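Local coordinates for malarial CLPB2 atpase/hsp101 protein (Plasmodium falciparum, PDB 4IRF), which probably hydrolyses ATP as a ClpB-type AAA+ chaperone that unfolds and translocates proteins, this chain being its N-terminal cargo-binding domain, at residues Y107-S119 / L136-F149. Numbering follows the deposited sequence.
Sequences YKSPKVDVEHLLS and LTDEAIKAILKRKF
Leu145 is the main bump, lodged in a hollow formed by Tyr107, Glu115, His116 and Ser119, in an antiparallel helix pair of the all-helical Clp amino-terminal domain. Helices 114-119 and 138-149 run at 158° to each other, their axes 9.8 Å apart. Leu145 CB sits over the centre of the Tyr107 ring, a CH-pi contact 3.8 Å from the centroid. Its two methyls then part: CD1 fits between Tyr107 CE1 and Ser119 CB, while CD2 presses 3.4 Å from His116 CD2 and also meets Glu115 CB. Phe149 CB meets the edge of the same tyrosine ring, and in one of its two conformers Lys108 CD, at the Schellman turn that ends helix 91-106, lies near Phe149 CZ. At the opposite end of the pair, Leu118 CD2 nestles against CD1 of one Ile141 conformer, 3.5 Å away, in a buried apolar patch backed by Phe54 of helix 48-56.

Lys148 runs extended and bends only at its last torsion (chi4 69°), which brings NZ up to both acids. Hydrogen-bonded salt bridges from NZ to Asp113 OD2 (2.9 Å) and Glu115 OE1 (3.2 Å), both met from above the carboxylate planes, make a three-residue network. Arg15 shares Asp113 OD2, and Tyr49 OH bonds Glu115 OE2. Both nitrogens of the buried His116 ring have partners: Asp113 N donates to ND1 in the ring plane, and a water 2.9 Å from NE2 donates to Leu145 O.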
ATOM      1  N   TYR A 107      11.010  13.990  -0.455  1.00 22.56           N
ATOM      2  CA  TYR A 107      12.133  13.429   0.300  1.00 26.39           C
ATOM      3  C   TYR A 107      13.334  13.123  -0.588  1.00 28.14           C
ATOM      4  O   TYR A 107      14.225  12.355  -0.212  1.00 29.97           O
ATOM      5  CB  TYR A 107      11.689  12.230   1.131  1.00 24.83           C
ATOM      6  CG  TYR A 107      10.778  12.626   2.268  1.00 24.99           C
ATOM      7  CD1 TYR A 107       9.403  12.720   2.103  1.00 31.80           C
ATOM      8  CD2 TYR A 107      11.302  12.937   3.521  1.00 31.24           C
ATOM      9  CE1 TYR A 107       8.573  13.094   3.164  1.00 29.95           C
ATOM     10  CE2 TYR A 107      10.477  13.330   4.566  1.00 35.42           C
ATOM     11  CZ  TYR A 107       9.126  13.397   4.387  1.00 37.20           C
ATOM     12  OH  TYR A 107       8.330  13.770   5.455  1.00 38.35           O
ATOM     13  N   LYS A 108      13.336  13.753  -1.746  0.50 26.25           N
ATOM     14  CA  LYS A 108      14.423  13.764  -2.637  0.50 24.63           C
ATOM     15  C   LYS A 108      14.839  12.369  -3.135  0.50 32.89           C
ATOM     16  O   LYS A 108      15.940  12.166  -3.454  0.50 32.43           O
ATOM     17  CB  LYS A 108      15.602  14.563  -2.048  0.50 26.41           C
ATOM     18  CG  LYS A 108      15.197  15.959  -1.623  0.50 33.98           C
ATOM     19  CD  LYS A 108      16.127  16.506  -0.555  0.50 41.45           C
ATOM     20  CE  LYS A 108      16.032  17.991  -0.194  0.50 38.70           C
ATOM     21  NZ  LYS A 108      14.777  18.600   0.196  0.50 41.52           N
ATOM     22  N   SER A 109      13.878  11.455  -3.216  1.00 25.92           N
ATOM     23  CA  SER A 109      14.078  10.132  -3.787  1.00 30.84           C
ATOM     24  C   SER A 109      13.764  10.160  -5.286  1.00 34.85           C
ATOM     25  O   SER A 109      12.675  10.564  -5.692  1.00 35.06           O
ATOM     26  CB  SER A 109      13.173   9.125  -3.084  1.00 29.80           C
ATOM     27  OG  SER A 109      13.237   7.878  -3.726  1.00 31.38           O
ATOM     28  N   PRO A 110      14.720   9.726  -6.120  1.00 43.57           N
ATOM     29  CA  PRO A 110      14.481   9.713  -7.565  1.00 47.25           C
ATOM     30  C   PRO A 110      13.570   8.552  -7.980  1.00 42.97           C
ATOM     31  O   PRO A 110      13.064   8.547  -9.116  1.00 44.61           O
ATOM     32  CB  PRO A 110      15.886   9.542  -8.142  1.00 52.67           C
ATOM     33  CG  PRO A 110      16.606   8.745  -7.092  1.00 58.20           C
ATOM     34  CD  PRO A 110      16.034   9.165  -5.760  1.00 53.23           C
ATOM     35  N   LYS A 111      13.340   7.605  -7.068  1.00 32.28           N
ATOM     36  CA  LYS A 111      12.361   6.543  -7.307  1.00 23.78           C
ATOM     37  C   LYS A 111      11.283   6.451  -6.221  1.00 26.94           C
ATOM     38  O   LYS A 111      11.515   6.823  -5.052  1.00 24.64           O
ATOM     39  CB  LYS A 111      13.043   5.184  -7.421  1.00 26.28           C
ATOM     40  CG  LYS A 111      14.345   5.167  -8.190  1.00 30.99           C
ATOM     41  CD  LYS A 111      14.117   5.119  -9.688  1.00 40.07           C
ATOM     42  CE  LYS A 111      15.416   4.733 -10.398  1.00 49.30           C
ATOM     43  NZ  LYS A 111      15.185   4.672 -11.859  1.00 55.77           N
ATOM     44  N   VAL A 112      10.129   5.894  -6.600  1.00 23.17           N
ATOM     45  CA  VAL A 112       9.041   5.669  -5.674  1.00 20.12           C
ATOM     46  C   VAL A 112       9.223   4.294  -5.014  1.00 20.90           C
ATOM     47  O   VAL A 112       9.195   3.275  -5.682  1.00 22.85           O
ATOM     48  CB  VAL A 112       7.665   5.758  -6.379  1.00 20.37           C
ATOM     49  CG1 VAL A 112       6.542   5.610  -5.373  1.00 23.24           C
ATOM     50  CG2 VAL A 112       7.527   7.099  -7.108  1.00 23.34           C
ATOM     51  N   ASP A 113       9.459   4.292  -3.706  1.00 23.06           N
ATOM     52  CA  ASP A 113       9.687   3.058  -2.951  1.00 22.33           C
ATOM     53  C   ASP A 113       8.457   2.717  -2.119  1.00 19.65           C
ATOM     54  O   ASP A 113       7.452   3.429  -2.113  1.00 19.33           O
ATOM     55  CB  ASP A 113      10.936   3.217  -2.045  1.00 22.73           C
ATOM     56  CG  ASP A 113      11.625   1.889  -1.750  1.00 27.64           C
ATOM     57  OD1 ASP A 113      10.954   0.843  -1.757  1.00 23.93           O
ATOM     58  OD2 ASP A 113      12.850   1.894  -1.502  1.00 32.01           O
ATOM     59  N   VAL A 114       8.541   1.617  -1.386  1.00 20.92           N
ATOM     60  CA  VAL A 114       7.427   1.157  -0.575  1.00 23.04           C
ATOM     61  C   VAL A 114       6.957   2.147   0.479  1.00 23.61           C
ATOM     62  O   VAL A 114       5.766   2.248   0.724  1.00 21.35           O
ATOM     63  CB  VAL A 114       7.763  -0.217   0.067  1.00 25.34           C
ATOM     64  CG1 VAL A 114       6.578  -0.767   0.799  1.00 22.89           C
ATOM     65  CG2 VAL A 114       8.163  -1.188  -1.010  1.00 21.29           C
ATOM     66  N   GLU A 115       7.885   2.877   1.114  1.00 21.01           N
ATOM     67  CA  GLU A 115       7.480   3.852   2.127  1.00 18.91           C
ATOM     68  C   GLU A 115       6.654   4.966   1.504  1.00 18.65           C
ATOM     69  O   GLU A 115       5.787   5.544   2.161  1.00 23.15           O
ATOM     70  CB  GLU A 115       8.706   4.505   2.765  1.00 23.26           C
ATOM     71  CG  GLU A 115       9.568   3.535   3.598  1.00 32.45           C
ATOM     72  CD  GLU A 115      10.588   2.750   2.782  1.00 22.84           C
ATOM     73  OE1 GLU A 115      10.522   2.701   1.528  1.00 27.78           O
ATOM     74  OE2 GLU A 115      11.493   2.150   3.429  1.00 29.90           O
ATOM     75  N   HIS A 116       6.966   5.312   0.262  1.00 20.78           N
ATOM     76  CA  HIS A 116       6.251   6.396  -0.422  1.00 17.35           C
ATOM     77  C   HIS A 116       4.842   5.944  -0.794  1.00 19.54           C
ATOM     78  O   HIS A 116       3.882   6.698  -0.645  1.00 20.77           O
ATOM     79  CB  HIS A 116       7.047   6.846  -1.646  1.00 20.81           C
ATOM     80  CG  HIS A 116       8.446   7.251  -1.284  1.00 23.40           C
ATOM     81  ND1 HIS A 116       9.555   6.597  -1.772  1.00 25.33           N
ATOM     82  CD2 HIS A 116       8.902   8.191  -0.423  1.00 25.42           C
ATOM     83  CE1 HIS A 116      10.645   7.147  -1.251  1.00 26.22           C
ATOM     84  NE2 HIS A 116      10.275   8.114  -0.432  1.00 23.86           N
ATOM     85  N   LEU A 117       4.732   4.690  -1.206  1.00 21.47           N
ATOM     86  CA  LEU A 117       3.445   4.066  -1.456  1.00 23.47           C
ATOM     87  C   LEU A 117       2.668   4.012  -0.154  1.00 18.66           C
ATOM     88  O   LEU A 117       1.462   4.338  -0.111  1.00 23.08           O
ATOM     89  CB  LEU A 117       3.659   2.675  -2.070  1.00 21.33           C
ATOM     90  CG  LEU A 117       2.437   1.912  -2.503  1.00 24.25           C
ATOM     91  CD1 LEU A 117       1.607   2.715  -3.512  1.00 22.56           C
ATOM     92  CD2 LEU A 117       2.903   0.624  -3.120  1.00 22.63           C
ATOM     93  N   LEU A 118       3.355   3.669   0.946  1.00 18.96           N
ATOM     94  CA  LEU A 118       2.695   3.636   2.244  1.00 22.08           C
ATOM     95  C   LEU A 118       2.096   5.012   2.574  1.00 22.87           C
ATOM     96  O   LEU A 118       0.939   5.116   3.011  1.00 23.56           O
ATOM     97  CB  LEU A 118       3.667   3.139   3.344  1.00 25.27           C
ATOM     98  CG  LEU A 118       3.004   2.879   4.699  1.00 32.09           C
ATOM     99  CD1 LEU A 118       2.338   1.529   4.730  1.00 32.44           C
ATOM    100  CD2 LEU A 118       4.043   2.999   5.802  1.00 33.64           C
ATOM    101  N   SER A 119       2.855   6.080   2.310  1.00 20.63           N
ATOM    102  CA  SER A 119       2.380   7.421   2.598  1.00 18.32           C
ATOM    103  C   SER A 119       1.143   7.729   1.747  1.00 21.78           C
ATOM    104  O   SER A 119       0.142   8.266   2.233  1.00 24.28           O
ATOM    105  CB  SER A 119       3.497   8.429   2.306  1.00 22.50           C
ATOM    106  OG  SER A 119       3.030   9.731   2.571  1.00 26.90           O
ATOM    107  N   LEU A 136      -0.257   3.337  13.766  1.00 44.36           N
ATOM    108  CA  LEU A 136       0.610   3.935  12.789  1.00 40.83           C
ATOM    109  C   LEU A 136      -0.015   5.231  12.349  1.00 34.03           C
ATOM    110  O   LEU A 136      -0.827   5.232  11.479  1.00 38.84           O
ATOM    111  CB  LEU A 136       0.762   3.019  11.580  1.00 35.63           C
ATOM    112  CG  LEU A 136       1.852   3.318  10.581  1.00 38.42           C
ATOM    113  CD1 LEU A 136       3.202   3.388  11.223  1.00 34.48           C
ATOM    114  CD2 LEU A 136       1.880   2.311   9.469  1.00 35.89           C
ATOM    115  N   THR A 137       0.357   6.330  12.986  1.00 38.03           N
ATOM    116  CA  THR A 137      -0.218   7.639  12.701  1.00 36.78           C
ATOM    117  C   THR A 137       0.490   8.354  11.547  1.00 38.55           C
ATOM    118  O   THR A 137       1.543   7.901  11.056  1.00 35.31           O
ATOM    119  CB  THR A 137      -0.133   8.552  13.948  1.00 39.99           C
ATOM    120  OG1 THR A 137       1.243   8.757  14.266  1.00 39.43           O
ATOM    121  CG2 THR A 137      -0.833   7.910  15.141  1.00 44.37           C
ATOM    122  N   ASP A 138      -0.084   9.487  11.145  1.00 39.85           N
ATOM    123  CA  ASP A 138       0.499  10.333  10.115  1.00 46.05           C
ATOM    124  C   ASP A 138       1.895  10.796  10.520  1.00 38.13           C
ATOM    125  O   ASP A 138       2.814  10.794   9.708  1.00 32.47           O
ATOM    126  CB  ASP A 138      -0.416  11.526   9.822  1.00 54.16           C
ATOM    127  N   GLU A 139       2.046  11.163  11.791  1.00 40.65           N
ATOM    128  CA  GLU A 139       3.336  11.549  12.341  1.00 35.39           C
ATOM    129  C   GLU A 139       4.347  10.413  12.219  1.00 38.70           C
ATOM    130  O   GLU A 139       5.503  10.633  11.835  1.00 36.07           O
ATOM    131  CB  GLU A 139       3.158  11.982  13.800  1.00 40.58           C
ATOM    132  N   ALA A 140       3.905   9.185  12.511  1.00 35.72           N
ATOM    133  CA  ALA A 140       4.768   8.019  12.412  1.00 35.46           C
ATOM    134  C   ALA A 140       5.208   7.773  10.970  1.00 31.59           C
ATOM    135  O   ALA A 140       6.345   7.369  10.697  1.00 29.72           O
ATOM    136  CB  ALA A 140       4.058   6.786  12.979  1.00 38.73           C
ATOM    137  N   ILE A 141       4.222   7.955  10.130  1.00 30.43           N
ATOM    138  CA  ILE A 141       4.587   7.753   8.638  0.50 28.27           C
ATOM    139  C   ILE A 141       5.764   8.754   8.061  1.00 27.07           C
ATOM    140  O   ILE A 141       6.827   8.472   7.470  1.00 29.90           O
ATOM    141  CB  ILE A 141       3.312   7.873   7.801  0.50 28.81           C
ATOM    142  CG1 ILE A 141       2.359   6.754   8.198  0.50 31.50           C
ATOM    143  CG2 ILE A 141       3.627   7.795   6.327  0.50 22.95           C
ATOM    144  CD1 ILE A 141       2.999   5.428   8.101  0.50 35.75           C
ATOM    145  N   LYS A 142       5.472  10.003   8.457  1.00 29.53           N
ATOM    146  CA  LYS A 142       6.464  11.026   8.143  1.00 30.83           C
ATOM    147  C   LYS A 142       7.825  10.657   8.689  1.00 38.46           C
ATOM    148  O   LYS A 142       8.839  10.857   8.015  1.00 30.56           O
ATOM    149  CB  LYS A 142       6.055  12.349   8.767  1.00 38.59           C
ATOM    150  CG  LYS A 142       5.045  13.143   7.967  1.00 48.53           C
ATOM    151  CD  LYS A 142       4.707  14.417   8.719  1.00 62.91           C
ATOM    152  CE  LYS A 142       4.304  15.537   7.784  1.00 70.83           C
ATOM    153  NZ  LYS A 142       3.086  15.125   7.066  1.00 69.00           N
ATOM    154  N   ALA A 143       7.850  10.117   9.910  1.00 30.88           N
ATOM    155  CA  ALA A 143       9.108   9.724  10.522  1.00 37.81           C
ATOM    156  C   ALA A 143       9.779   8.592   9.756  1.00 30.38           C
ATOM    157  O   ALA A 143      10.995   8.615   9.563  1.00 29.57           O
ATOM    158  CB  ALA A 143       8.916   9.374  11.992  1.00 37.87           C
ATOM    159  N   ILE A 144       8.991   7.597   9.318  1.00 28.41           N
ATOM    160  CA  ILE A 144       9.509   6.560   8.451  1.00 29.03           C
ATOM    161  C   ILE A 144      10.149   7.165   7.201  1.00 25.29           C
ATOM    162  O   ILE A 144      11.239   6.758   6.774  1.00 31.02           O
ATOM    163  CB  ILE A 144       8.379   5.612   8.019  1.00 29.30           C
ATOM    164  CG1 ILE A 144       7.891   4.817   9.227  1.00 28.65           C
ATOM    165  CG2 ILE A 144       8.859   4.711   6.906  1.00 31.20           C
ATOM    166  CD1 ILE A 144       6.652   3.975   8.963  1.00 28.14           C
ATOM    167  N   LEU A 145       9.447   8.124   6.604  1.00 27.34           N
ATOM    168  CA  LEU A 145       9.941   8.764   5.390  1.00 25.41           C
ATOM    169  C   LEU A 145      11.197   9.573   5.652  1.00 27.63           C
ATOM    170  O   LEU A 145      12.143   9.505   4.856  1.00 25.92           O
ATOM    171  CB  LEU A 145       8.882   9.673   4.776  1.00 22.04           C
ATOM    172  CG  LEU A 145       7.792   8.952   4.010  1.00 30.81           C
ATOM    173  CD1 LEU A 145       6.830   9.946   3.389  1.00 32.07           C
ATOM    174  CD2 LEU A 145       8.454   8.129   2.956  1.00 34.23           C
ATOM    175  N   LYS A 146      11.193  10.303   6.762  1.00 25.66           N
ATOM    176  CA  LYS A 146      12.345  11.114   7.178  1.00 30.04           C
ATOM    177  C   LYS A 146      13.553  10.209   7.454  1.00 32.35           C
ATOM    178  O   LYS A 146      14.659  10.468   6.976  1.00 32.66           O
ATOM    179  CB  LYS A 146      11.981  11.948   8.415  1.00 30.75           C
ATOM    180  CG  LYS A 146      13.104  12.838   8.970  1.00 45.31           C
ATOM    181  CD  LYS A 146      12.615  13.631  10.168  1.00 45.71           C
ATOM    182  CE  LYS A 146      13.709  14.531  10.728  1.00 56.96           C
ATOM    183  NZ  LYS A 146      14.918  13.756  11.147  1.00 58.94           N
ATOM    184  N   ARG A 147      13.382   9.082   8.135  1.00 32.24           N
ATOM    185  CA  ARG A 147      14.512   8.187   8.346  1.00 35.79           C
ATOM    186  C   ARG A 147      15.040   7.548   7.104  1.00 32.92           C
ATOM    187  O   ARG A 147      16.212   7.340   6.959  1.00 35.65           O
ATOM    188  CB  ARG A 147      14.156   7.062   9.326  1.00 39.65           C
ATOM    189  CG  ARG A 147      13.686   7.492  10.683  1.00 44.78           C
ATOM    190  CD  ARG A 147      13.739   6.321  11.646  1.00 49.75           C
ATOM    191  NE  ARG A 147      12.614   5.443  11.455  1.00 42.97           N
ATOM    192  CZ  ARG A 147      11.444   5.662  12.000  1.00 46.12           C
ATOM    193  NH1 ARG A 147      11.283   6.683  12.788  1.00 52.89           N
ATOM    194  NH2 ARG A 147      10.460   4.863  11.760  1.00 39.96           N
ATOM    195  N   LYS A 148      14.181   7.241   6.238  1.00 31.81           N
ATOM    196  CA  LYS A 148      14.628   6.681   5.004  1.00 26.50           C
ATOM    197  C   LYS A 148      15.506   7.679   4.254  1.00 34.13           C
ATOM    198  O   LYS A 148      16.507   7.345   3.720  1.00 30.36           O
ATOM    199  CB  LYS A 148      13.454   6.227   4.145  1.00 27.98           C
ATOM    200  CG  LYS A 148      13.919   5.577   2.892  1.00 33.30           C
ATOM    201  CD  LYS A 148      12.768   5.361   1.960  1.00 40.08           C
ATOM    202  CE  LYS A 148      13.195   4.645   0.720  1.00 45.14           C
ATOM    203  NZ  LYS A 148      13.580   3.246   0.913  1.00 52.47           N
ATOM    204  N   PHE A 149      15.106   8.925   4.164  1.00 30.03           N
ATOM    205  CA  PHE A 149      15.932   9.906   3.470  1.00 35.67           C
ATOM    206  C   PHE A 149      17.355  10.000   4.104  1.00 34.02           C
ATOM    207  O   PHE A 149      18.438  10.009   3.461  1.00 32.86           O
ATOM    208  CB  PHE A 149      15.172  11.222   3.552  1.00 26.99           C
ATOM    209  CG  PHE A 149      15.946  12.412   3.151  1.00 28.08           C
ATOM    210  CD1 PHE A 149      16.546  12.485   1.946  1.00 29.59           C
ATOM    211  CD2 PHE A 149      16.034  13.463   3.991  1.00 34.74           C
ATOM    212  CE1 PHE A 149      17.238  13.599   1.565  1.00 37.26           C
ATOM    213  CE2 PHE A 149      16.729  14.580   3.630  1.00 37.71           C
ATOM    214  CZ  PHE A 149      17.326  14.644   2.418  1.00 37.71           C
TER
HETATM  215  O   HOH W   1      11.955   8.908   1.768  1.00 24.10           O